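Hypothetical protein SP2199 (Streptococcus pneumoniae TIGR4, PDB 2IBO) is of unknown function but belongs to the thiamine-binding protein family, so it may bind thiamine or a related small molecule. Local coordinates at residues Gly47-Asp50 with Glu51-Ile55; Gln24-Ala27 with Tyr28-Gln32; Glu80-Ser83 with Ile84-Leu88. All coordinates share one frame; numbering follows the deposited sequence.

Contact 1: Gly47-Asp50 with Glu51-Ile55; sequences GEFD and ELMRI
Phe49 and Met53, a selenomethionine, meet one turn apart in a Met-aromatic contact at the start of helix 49-64, just after Glu48 at the N-cap position. The evidence is the position of Met53 against the ring: its CG stands over one face, 3.8 Å from the Phe49 ring centroid and only 22° off the ring normal, which makes a CH-pi contact. The selenium SE of Met53 comes in obliquely, 4.5 Å from the same centroid. Two successive bends, about the CB-CG and CG-SE bonds, fold the Met53 chain back, bringing its terminal methyl to the CE1 side of the ring. Around this pair, Phe49 packs on Ile76 and Val78 of strand 70-79, while Met53 reaches Ile5 of strand 2-11 and Ile76.

The backbone bonds are those of a helix starting up. Leu52 N donates to Glu48 O at 3.1 Å, and Met53 N to Phe49 O at 3.0 Å. Arg54 N reaches Asp50 O at 3.2 Å. Leu52 also packs against the corner before the helix, with CG beside Glu48 O and CD1 near Gly47 O.

Charged groups lie toward the outer side. Asp50 OD2 forms a salt bridge with Lys57 of the second subunit, so the start of this helix takes part in the subunit interface. Glu51 places CG between its backbone N and carbonyl carbon (chi1 79°) and extends from there back past the helix start. Its carboxylate thereby returns to the N-cap residue, where Glu48 N gives a weak hydrogen bond to Glu51 OE1 at 3.2 Å, and that same OE1 lies 3.4 Å from Glu48 CB.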
ATOM      1  N   GLY A  47      -4.672  -4.429 -18.564  1.00 16.38           N
ATOM      2  CA  GLY A  47      -5.487  -5.319 -19.379  1.00 17.23           C
ATOM      3  C   GLY A  47      -6.836  -5.622 -18.749  1.00 19.55           C
ATOM      4  O   GLY A  47      -7.290  -4.883 -17.867  1.00 21.12           O
ATOM      5  N   GLU A  48      -7.476  -6.706 -19.197  1.00 22.04           N
ATOM      6  CA  GLU A  48      -8.792  -7.135 -18.692  1.00 22.59           C
ATOM      7  C   GLU A  48      -8.707  -7.589 -17.234  1.00 22.32           C
ATOM      8  O   GLU A  48      -7.772  -8.284 -16.839  1.00 21.94           O
ATOM      9  CB  GLU A  48      -9.339  -8.285 -19.541  1.00 60.82           C
ATOM     10  CG  GLU A  48      -9.771  -7.899 -20.936  1.00 65.78           C
ATOM     11  CD  GLU A  48     -10.959  -6.962 -20.938  1.00 69.93           C
ATOM     12  OE1 GLU A  48     -11.979  -7.292 -20.290  1.00 71.02           O
ATOM     13  OE2 GLU A  48     -10.877  -5.897 -21.591  1.00 73.30           O
ATOM     14  N   PHE A  49      -9.695  -7.214 -16.435  1.00 28.04           N
ATOM     15  CA  PHE A  49      -9.686  -7.585 -15.032  1.00 28.13           C
ATOM     16  C   PHE A  49      -9.455  -9.074 -14.837  1.00 28.52           C
ATOM     17  O   PHE A  49      -8.586  -9.474 -14.051  1.00 27.79           O
ATOM     18  CB  PHE A  49     -10.994  -7.166 -14.349  1.00 23.88           C
ATOM     19  CG  PHE A  49     -10.974  -7.360 -12.860  1.00 23.47           C
ATOM     20  CD1 PHE A  49      -9.944  -6.823 -12.094  1.00 21.95           C
ATOM     21  CD2 PHE A  49     -11.969  -8.094 -12.223  1.00 23.81           C
ATOM     22  CE1 PHE A  49      -9.898  -7.016 -10.722  1.00 22.71           C
ATOM     23  CE2 PHE A  49     -11.933  -8.294 -10.843  1.00 23.60           C
ATOM     24  CZ  PHE A  49     -10.891  -7.749 -10.093  1.00 23.27           C
ATOM     25  N   ASP A  50     -10.224  -9.888 -15.562  1.00 29.57           N
ATOM     26  CA  ASP A  50     -10.122 -11.347 -15.462  1.00 30.48           C
ATOM     27  C   ASP A  50      -8.707 -11.889 -15.647  1.00 29.67           C
ATOM     28  O   ASP A  50      -8.231 -12.691 -14.834  1.00 28.78           O
ATOM     29  CB  ASP A  50     -11.059 -12.016 -16.474  1.00 47.04           C
ATOM     30  CG  ASP A  50     -12.491 -12.101 -15.979  1.00 50.15           C
ATOM     31  OD1 ASP A  50     -13.369 -12.491 -16.785  1.00 50.72           O
ATOM     32  OD2 ASP A  50     -12.742 -11.788 -14.788  1.00 51.22           O
ATOM     33  N   GLU A  51      -8.037 -11.448 -16.710  1.00 35.87           N
ATOM     34  CA  GLU A  51      -6.677 -11.904 -16.987  1.00 36.36           C
ATOM     35  C   GLU A  51      -5.665 -11.434 -15.924  1.00 34.54           C
ATOM     36  O   GLU A  51      -4.772 -12.190 -15.531  1.00 33.92           O
ATOM     37  CB  GLU A  51      -6.235 -11.449 -18.392  1.00 62.37           C
ATOM     38  CG  GLU A  51      -5.780  -9.988 -18.516  1.00 66.32           C
ATOM     39  CD  GLU A  51      -5.426  -9.585 -19.956  1.00 69.63           C
ATOM     40  OE1 GLU A  51      -6.353  -9.324 -20.757  1.00 70.09           O
ATOM     41  OE2 GLU A  51      -4.218  -9.536 -20.290  1.00 71.35           O
ATOM     42  N   LEU A  52      -5.804 -10.198 -15.450  1.00 22.28           N
ATOM     43  CA  LEU A  52      -4.885  -9.695 -14.448  1.00 20.34           C
ATOM     44  C   LEU A  52      -5.036 -10.467 -13.147  1.00 20.19           C
ATOM     45  O   LEU A  52      -4.039 -10.815 -12.525  1.00 19.93           O
ATOM     46  CB  LEU A  52      -5.101  -8.200 -14.210  1.00 26.85           C
ATOM     47  CG  LEU A  52      -4.858  -7.245 -15.393  1.00 25.16           C
ATOM     48  CD1 LEU A  52      -5.024  -5.798 -14.930  1.00 23.37           C
ATOM     49  CD2 LEU A  52      -3.473  -7.456 -15.966  1.00 23.87           C
HETATM   50  N   MSE A  53      -6.267 -10.753 -12.729  1.00 21.19           N
HETATM   51  CA  MSE A  53      -6.447 -11.518 -11.495  1.00 21.88           C
HETATM   52  C   MSE A  53      -5.787 -12.882 -11.648  1.00 21.24           C
HETATM   53  O   MSE A  53      -5.151 -13.387 -10.714  1.00 19.71           O
HETATM   54  CB  MSE A  53      -7.926 -11.672 -11.155  1.00 39.34           C
HETATM   55  CG  MSE A  53      -8.576 -10.385 -10.647  1.00 45.47           C
HETATM   56 SE   MSE A  53      -7.609  -9.538  -9.157  1.00 54.85          SE
HETATM   57  CE  MSE A  53      -6.705  -8.203 -10.192  1.00 50.85           C
ATOM     58  N   ARG A  54      -5.915 -13.465 -12.840  1.00 26.31           N
ATOM     59  CA  ARG A  54      -5.319 -14.760 -13.128  1.00 24.87           C
ATOM     60  C   ARG A  54      -3.792 -14.638 -13.073  1.00 24.23           C
ATOM     61  O   ARG A  54      -3.118 -15.443 -12.427  1.00 25.34           O
ATOM     62  CB  ARG A  54      -5.750 -15.238 -14.516  1.00 59.58           C
ATOM     63  CG  ARG A  54      -5.352 -16.663 -14.830  1.00 60.47           C
ATOM     64  CD  ARG A  54      -5.372 -16.921 -16.314  1.00 61.96           C
ATOM     65  NE  ARG A  54      -4.178 -16.393 -16.969  1.00 66.21           N
ATOM     66  CZ  ARG A  54      -4.200 -15.527 -17.980  1.00 68.23           C
ATOM     67  NH1 ARG A  54      -5.359 -15.079 -18.465  1.00 66.86           N
ATOM     68  NH2 ARG A  54      -3.059 -15.110 -18.514  1.00 69.29           N
ATOM     69  N   ILE A  55      -3.250 -13.626 -13.747  1.00 25.66           N
ATOM     70  CA  ILE A  55      -1.809 -13.420 -13.772  1.00 24.23           C
ATOM     71  C   ILE A  55      -1.272 -13.118 -12.374  1.00 25.28           C
ATOM     72  O   ILE A  55      -0.208 -13.608 -11.995  1.00 26.05           O
ATOM     73  CB  ILE A  55      -1.433 -12.286 -14.755  1.00 15.10           C
ATOM     74  CG1 ILE A  55      -1.810 -12.717 -16.190  1.00 14.09           C
ATOM     75  CG2 ILE A  55       0.052 -11.969 -14.668  1.00 13.09           C
ATOM     76  CD1 ILE A  55      -1.438 -11.717 -17.273  1.00 14.62           C
TER

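Contact 2: Gln24-Ala27 with Tyr28-Gln32; sequences QVIA and YLQTQ
Val25 and Leu29 lie side by side and point the same way, one helical turn apart, with Val25 CG1 4.0 Å from Leu29 CD2. Leu29 also folds over the backbone of the preceding turn: its CB sits 3.3 Å from Val25 O, and CD2 remains close to that same oxygen. A second pair, Ile26 and Gln30, meets at an angle. There Gln30 runs extended beyond CG (chi2 169°), which carries its amide past the Ile26 branch, and OE1 comes to 3.8 Å from Ile26 CG2 in a van der Waals contact.

Backbone bonds set the spacing of both pairs. Leu29 N donates to Val25 O at 3.0 Å and Gln30 N to Ile26 O at 2.9 Å. Tyr28 N to Gln24 O, also 3.0 Å, precedes them, and Thr31 N to Ala27 O follows at 3.2 Å, close to the end of the helix.

Further out, Leu29 reaches Met36, Thr43 and Leu45 on the strands, and Ala59 of helix 49-64. Val25 packs on Ala63 and Tyr28 on Glu58 of that neighbouring helix, whereas Gln30 touches Met36. Val25 and Leu29, four residues apart, form the buried apolar side, while Gln30 and Thr31 lie toward the exposed one, as in the amphipathic first helix of a ferredoxin-like beta-alpha-beta-beta-alpha-beta fold.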
ATOM      1  N   GLN A  24      12.169 -14.616 -10.960  1.00 30.57           N
ATOM      2  CA  GLN A  24      11.135 -15.557 -11.396  1.00 32.26           C
ATOM      3  C   GLN A  24       9.780 -14.899 -11.624  1.00 31.67           C
ATOM      4  O   GLN A  24       9.081 -15.224 -12.582  1.00 32.35           O
ATOM      5  CB  GLN A  24      10.974 -16.689 -10.381  1.00 57.29           C
ATOM      6  CG  GLN A  24      12.216 -17.534 -10.189  1.00 61.86           C
ATOM      7  CD  GLN A  24      12.637 -18.281 -11.446  1.00 65.31           C
ATOM      8  OE1 GLN A  24      12.919 -17.684 -12.491  1.00 64.93           O
ATOM      9  NE2 GLN A  24      12.688 -19.604 -11.343  1.00 68.04           N
ATOM     10  N   VAL A  25       9.405 -13.975 -10.745  1.00 30.82           N
ATOM     11  CA  VAL A  25       8.127 -13.328 -10.917  1.00 29.60           C
ATOM     12  C   VAL A  25       8.144 -12.434 -12.159  1.00 29.50           C
ATOM     13  O   VAL A  25       7.153 -12.357 -12.896  1.00 31.07           O
ATOM     14  CB  VAL A  25       7.742 -12.518  -9.665  1.00 15.37           C
ATOM     15  CG1 VAL A  25       6.411 -11.803  -9.903  1.00 14.47           C
ATOM     16  CG2 VAL A  25       7.621 -13.455  -8.453  1.00 11.45           C
ATOM     17  N   ILE A  26       9.272 -11.774 -12.404  1.00 26.43           N
ATOM     18  CA  ILE A  26       9.398 -10.901 -13.566  1.00 25.53           C
ATOM     19  C   ILE A  26       9.336 -11.733 -14.849  1.00 26.06           C
ATOM     20  O   ILE A  26       8.573 -11.422 -15.767  1.00 25.92           O
ATOM     21  CB  ILE A  26      10.731 -10.101 -13.527  1.00 14.40           C
ATOM     22  CG1 ILE A  26      10.691  -9.067 -12.396  1.00 13.21           C
ATOM     23  CG2 ILE A  26      10.961  -9.383 -14.870  1.00 13.22           C
ATOM     24  CD1 ILE A  26       9.854  -7.823 -12.726  1.00 13.41           C
ATOM     25  N   ALA A  27      10.137 -12.793 -14.907  1.00 29.58           N
ATOM     26  CA  ALA A  27      10.174 -13.672 -16.082  1.00 28.03           C
ATOM     27  C   ALA A  27       8.778 -14.213 -16.383  1.00 26.88           C
ATOM     28  O   ALA A  27       8.312 -14.166 -17.519  1.00 26.44           O
ATOM     29  CB  ALA A  27      11.142 -14.831 -15.849  1.00 25.33           C
ATOM     30  N   TYR A  28       8.112 -14.731 -15.363  1.00 17.92           N
ATOM     31  CA  TYR A  28       6.767 -15.244 -15.556  1.00 17.83           C
ATOM     32  C   TYR A  28       5.884 -14.166 -16.156  1.00 18.72           C
ATOM     33  O   TYR A  28       5.208 -14.404 -17.142  1.00 17.94           O
ATOM     34  CB  TYR A  28       6.138 -15.692 -14.240  1.00 28.18           C
ATOM     35  CG  TYR A  28       4.647 -15.841 -14.375  1.00 28.57           C
ATOM     36  CD1 TYR A  28       4.100 -16.861 -15.144  1.00 26.83           C
ATOM     37  CD2 TYR A  28       3.782 -14.898 -13.823  1.00 29.44           C
ATOM     38  CE1 TYR A  28       2.731 -16.933 -15.375  1.00 28.24           C
ATOM     39  CE2 TYR A  28       2.408 -14.960 -14.047  1.00 29.80           C
ATOM     40  CZ  TYR A  28       1.897 -15.978 -14.828  1.00 29.51           C
ATOM     41  OH  TYR A  28       0.562 -15.995 -15.106  1.00 28.05           O
ATOM     42  N   LEU A  29       5.886 -12.984 -15.544  1.00 32.38           N
ATOM     43  CA  LEU A  29       5.075 -11.866 -16.011  1.00 31.05           C
ATOM     44  C   LEU A  29       5.343 -11.539 -17.488  1.00 30.63           C
ATOM     45  O   LEU A  29       4.419 -11.309 -18.259  1.00 31.25           O
ATOM     46  CB  LEU A  29       5.332 -10.641 -15.118  1.00 11.91           C
ATOM     47  CG  LEU A  29       4.332 -10.181 -14.042  1.00 14.00           C
ATOM     48  CD1 LEU A  29       3.511 -11.304 -13.477  1.00 11.93           C
ATOM     49  CD2 LEU A  29       5.112  -9.522 -12.943  1.00 11.23           C
ATOM     50  N   GLN A  30       6.603 -11.525 -17.893  1.00 20.76           N
ATOM     51  CA  GLN A  30       6.936 -11.231 -19.293  1.00 22.29           C
ATOM     52  C   GLN A  30       6.302 -12.272 -20.233  1.00 23.31           C
ATOM     53  O   GLN A  30       5.977 -11.996 -21.387  1.00 23.41           O
ATOM     54  CB  GLN A  30       8.459 -11.220 -19.480  1.00 19.29           C
ATOM     55  CG  GLN A  30       9.127 -10.035 -18.837  1.00 19.54           C
ATOM     56  CD  GLN A  30      10.635 -10.153 -18.793  1.00 19.27           C
ATOM     57  OE1 GLN A  30      11.334  -9.144 -18.679  1.00 20.46           O
ATOM     58  NE2 GLN A  30      11.149 -11.386 -18.865  1.00 19.18           N
ATOM     59  N   THR A  31       6.132 -13.472 -19.702  1.00 24.72           N
ATOM     60  CA  THR A  31       5.544 -14.590 -20.410  1.00 25.44           C
ATOM     61  C   THR A  31       4.098 -14.356 -20.795  1.00 26.21           C
ATOM     62  O   THR A  31       3.634 -14.868 -21.814  1.00 27.85           O
ATOM     63  CB  THR A  31       5.635 -15.850 -19.536  1.00 26.80           C
ATOM     64  OG1 THR A  31       6.865 -16.519 -19.813  1.00 27.81           O
ATOM     65  CG2 THR A  31       4.486 -16.773 -19.776  1.00 26.43           C
ATOM     66  N   GLN A  32       3.369 -13.603 -19.984  1.00 23.93           N
ATOM     67  CA  GLN A  32       1.976 -13.342 -20.301  1.00 25.42           C
ATOM     68  C   GLN A  32       1.862 -12.330 -21.442  1.00 25.78           C
ATOM     69  O   GLN A  32       2.796 -11.571 -21.719  1.00 25.71           O
ATOM     70  CB  GLN A  32       1.245 -12.846 -19.062  1.00 31.34           C
ATOM     71  CG  GLN A  32       1.299 -13.822 -17.901  1.00 31.90           C
ATOM     72  CD  GLN A  32       0.924 -15.236 -18.303  1.00 32.00           C
ATOM     73  OE1 GLN A  32       1.780 -16.105 -18.425  1.00 31.85           O
ATOM     74  NE2 GLN A  32      -0.361 -15.467 -18.523  1.00 34.11           N
TER

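Contact 3: Glu80-Ser83 with Ile84-Leu88; sequences EILS and IDEKL
A capping box opens the short helix 84-87, built by Ser83 at the N-cap and Glu86 three residues on. Its two reciprocal bonds run between side chain and backbone: Glu86 N donates to Ser83 OG at 3.2 Å, and Ser83 N returns a bond of 2.8 Å to Glu86 OE2. The second is nearly straight (164°), yet it meets OE2 from above the carboxylate plane, 56° out of it. A chi1 of 79° turns Ser83 OG toward the first-turn N-H of Glu86, which it accepts. A water links the two side chains, donating to Glu86 OE1 at 2.8 Å and hydrogen-bonded to Ser83 OG at 3.1 Å.

The first full helical bond, Lys87 N to Ser83 O, is 2.8 Å long. Lys87 then extends back along the loop, its CE 3.3 Å from Leu82 O.

On the third subunit, Phe41 makes a cation-pi contact with Lys87. Within its own chain the turn follows strand 70-79 and rests against the sheet: Ile84 packs on Val44 of strand 43-46, its N bonded to Glu46 OE1, and Lys87 touches Ser4 of strand 2-11.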
ATOM      1  N   GLU A  80     -13.950   2.291 -15.331  1.00 50.16           N
ATOM      2  CA  GLU A  80     -13.579   3.208 -16.404  1.00 52.21           C
ATOM      3  C   GLU A  80     -12.339   3.953 -15.949  1.00 51.20           C
ATOM      4  O   GLU A  80     -12.407   5.103 -15.522  1.00 50.31           O
ATOM      5  CB  GLU A  80     -14.719   4.180 -16.710  1.00 87.51           C
ATOM      6  CG  GLU A  80     -15.851   3.567 -17.532  1.00 85.53           C
ATOM      7  CD  GLU A  80     -15.370   2.956 -18.851  1.00 86.44           C
ATOM      8  OE1 GLU A  80     -14.848   1.816 -18.837  1.00 84.53           O
ATOM      9  OE2 GLU A  80     -15.509   3.620 -19.904  1.00 89.52           O
ATOM     10  N   ILE A  81     -11.210   3.259 -16.051  1.00 41.00           N
ATOM     11  CA  ILE A  81      -9.908   3.761 -15.637  1.00 39.87           C
ATOM     12  C   ILE A  81      -9.098   4.314 -16.800  1.00 40.95           C
ATOM     13  O   ILE A  81      -9.257   3.873 -17.937  1.00 41.34           O
ATOM     14  CB  ILE A  81      -9.111   2.626 -14.944  1.00 20.04           C
ATOM     15  CG1 ILE A  81      -8.968   1.401 -15.863  1.00 18.14           C
ATOM     16  CG2 ILE A  81      -9.895   2.110 -13.752  1.00 19.84           C
ATOM     17  CD1 ILE A  81      -7.744   1.374 -16.727  1.00 15.76           C
ATOM     18  N   LEU A  82      -8.243   5.290 -16.517  1.00 35.99           N
ATOM     19  CA  LEU A  82      -7.398   5.877 -17.547  1.00 36.13           C
ATOM     20  C   LEU A  82      -6.276   4.872 -17.774  1.00 36.77           C
ATOM     21  O   LEU A  82      -5.919   4.125 -16.856  1.00 35.80           O
ATOM     22  CB  LEU A  82      -6.818   7.213 -17.076  1.00 59.23           C
ATOM     23  CG  LEU A  82      -7.822   8.303 -16.693  1.00 59.63           C
ATOM     24  CD1 LEU A  82      -8.565   7.897 -15.432  1.00 59.13           C
ATOM     25  CD2 LEU A  82      -7.091   9.615 -16.460  1.00 59.06           C
ATOM     26  N   SER A  83      -5.729   4.848 -18.988  1.00 42.44           N
ATOM     27  CA  SER A  83      -4.664   3.904 -19.336  1.00 42.80           C
ATOM     28  C   SER A  83      -3.318   4.357 -18.815  1.00 43.52           C
ATOM     29  O   SER A  83      -3.175   5.491 -18.368  1.00 43.35           O
ATOM     30  CB  SER A  83      -4.563   3.745 -20.851  1.00 45.85           C
ATOM     31  OG  SER A  83      -3.860   4.835 -21.422  1.00 45.19           O
ATOM     32  N   ILE A  84      -2.327   3.472 -18.879  1.00 34.73           N
ATOM     33  CA  ILE A  84      -0.998   3.828 -18.410  1.00 35.25           C
ATOM     34  C   ILE A  84      -0.527   5.078 -19.143  1.00 36.56           C
ATOM     35  O   ILE A  84       0.024   5.990 -18.532  1.00 37.30           O
ATOM     36  CB  ILE A  84       0.015   2.691 -18.638  1.00 26.96           C
ATOM     37  CG1 ILE A  84      -0.388   1.470 -17.812  1.00 25.88           C
ATOM     38  CG2 ILE A  84       1.413   3.145 -18.232  1.00 25.76           C
ATOM     39  CD1 ILE A  84       0.670   0.393 -17.751  1.00 26.50           C
ATOM     40  N   ASP A  85      -0.758   5.126 -20.450  1.00 45.81           N
ATOM     41  CA  ASP A  85      -0.370   6.285 -21.251  1.00 47.51           C
ATOM     42  C   ASP A  85      -1.070   7.563 -20.785  1.00 48.13           C
ATOM     43  O   ASP A  85      -0.457   8.627 -20.707  1.00 47.80           O
ATOM     44  CB  ASP A  85      -0.695   6.030 -22.718  1.00 59.11           C
ATOM     45  CG  ASP A  85       0.531   5.712 -23.533  1.00 59.55           C
ATOM     46  OD1 ASP A  85       1.432   5.024 -22.997  1.00 59.55           O
ATOM     47  OD2 ASP A  85       0.584   6.143 -24.710  1.00 59.83           O
ATOM     48  N   GLU A  86      -2.354   7.448 -20.471  1.00 42.01           N
ATOM     49  CA  GLU A  86      -3.138   8.589 -20.014  1.00 43.43           C
ATOM     50  C   GLU A  86      -2.749   9.069 -18.610  1.00 43.75           C
ATOM     51  O   GLU A  86      -2.584  10.269 -18.391  1.00 42.88           O
ATOM     52  CB  GLU A  86      -4.626   8.237 -20.083  1.00 57.59           C
ATOM     53  CG  GLU A  86      -5.080   7.997 -21.516  1.00 59.03           C
ATOM     54  CD  GLU A  86      -6.343   7.174 -21.615  1.00 59.94           C
ATOM     55  OE1 GLU A  86      -6.762   6.886 -22.754  1.00 61.19           O
ATOM     56  OE2 GLU A  86      -6.917   6.812 -20.565  1.00 60.97           O
ATOM     57  N   LYS A  87      -2.604   8.145 -17.662  1.00 56.63           N
ATOM     58  CA  LYS A  87      -2.205   8.532 -16.310  1.00 57.09           C
ATOM     59  C   LYS A  87      -0.890   9.276 -16.442  1.00 58.68           C
ATOM     60  O   LYS A  87      -0.736  10.373 -15.916  1.00 59.14           O
ATOM     61  CB  LYS A  87      -1.986   7.309 -15.409  1.00 41.66           C
ATOM     62  CG  LYS A  87      -3.247   6.579 -14.978  1.00 39.99           C
ATOM     63  CD  LYS A  87      -2.907   5.190 -14.453  1.00 39.20           C
ATOM     64  CE  LYS A  87      -4.158   4.369 -14.113  1.00 38.42           C
ATOM     65  NZ  LYS A  87      -3.813   2.914 -13.991  1.00 38.12           N
ATOM     66  N   LEU A  88       0.055   8.684 -17.167  1.00 56.62           N
ATOM     67  CA  LEU A  88       1.358   9.307 -17.336  1.00 58.70           C
ATOM     68  C   LEU A  88       1.347  10.699 -17.946  1.00 61.39           C
ATOM     69  O   LEU A  88       2.389  11.353 -18.027  1.00 61.76           O
ATOM     70  CB  LEU A  88       2.300   8.381 -18.104  1.00 31.49           C
ATOM     71  CG  LEU A  88       2.827   7.295 -17.157  1.00 30.42           C
ATOM     72  CD1 LEU A  88       4.141   6.733 -17.673  1.00 29.18           C
ATOM     73  CD2 LEU A  88       3.037   7.906 -15.761  1.00 30.36           C
TER
HETATM   74  O   HOH W   1      -5.145   5.154 -24.185  1.00 37.18           O

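How the contacts relate
Contacts 1 and 2 belong to the two long helices, 49-64 and 16-31, which lie against the same sheet and touch each other: Ile55 CG2 is 3.7 Å from Leu29 CD1. Each mixes buried apolar residues with exposed polar ones. The centre of contact 3 is about 17 Å from the centre of the chain, against 9 and 11 Å for contacts 2 and 1, and it touches neither. Contact 2 relies on aliphatic pairing; the helix starts in contacts 1 and 3 use glutamates folded back to N-cap N-H groups, weakly in contact 1. Contact 1 also buries a Met-aromatic pair against the sheet, which contact 3 lacks. Both meet the second subunit, and contact 3 the third.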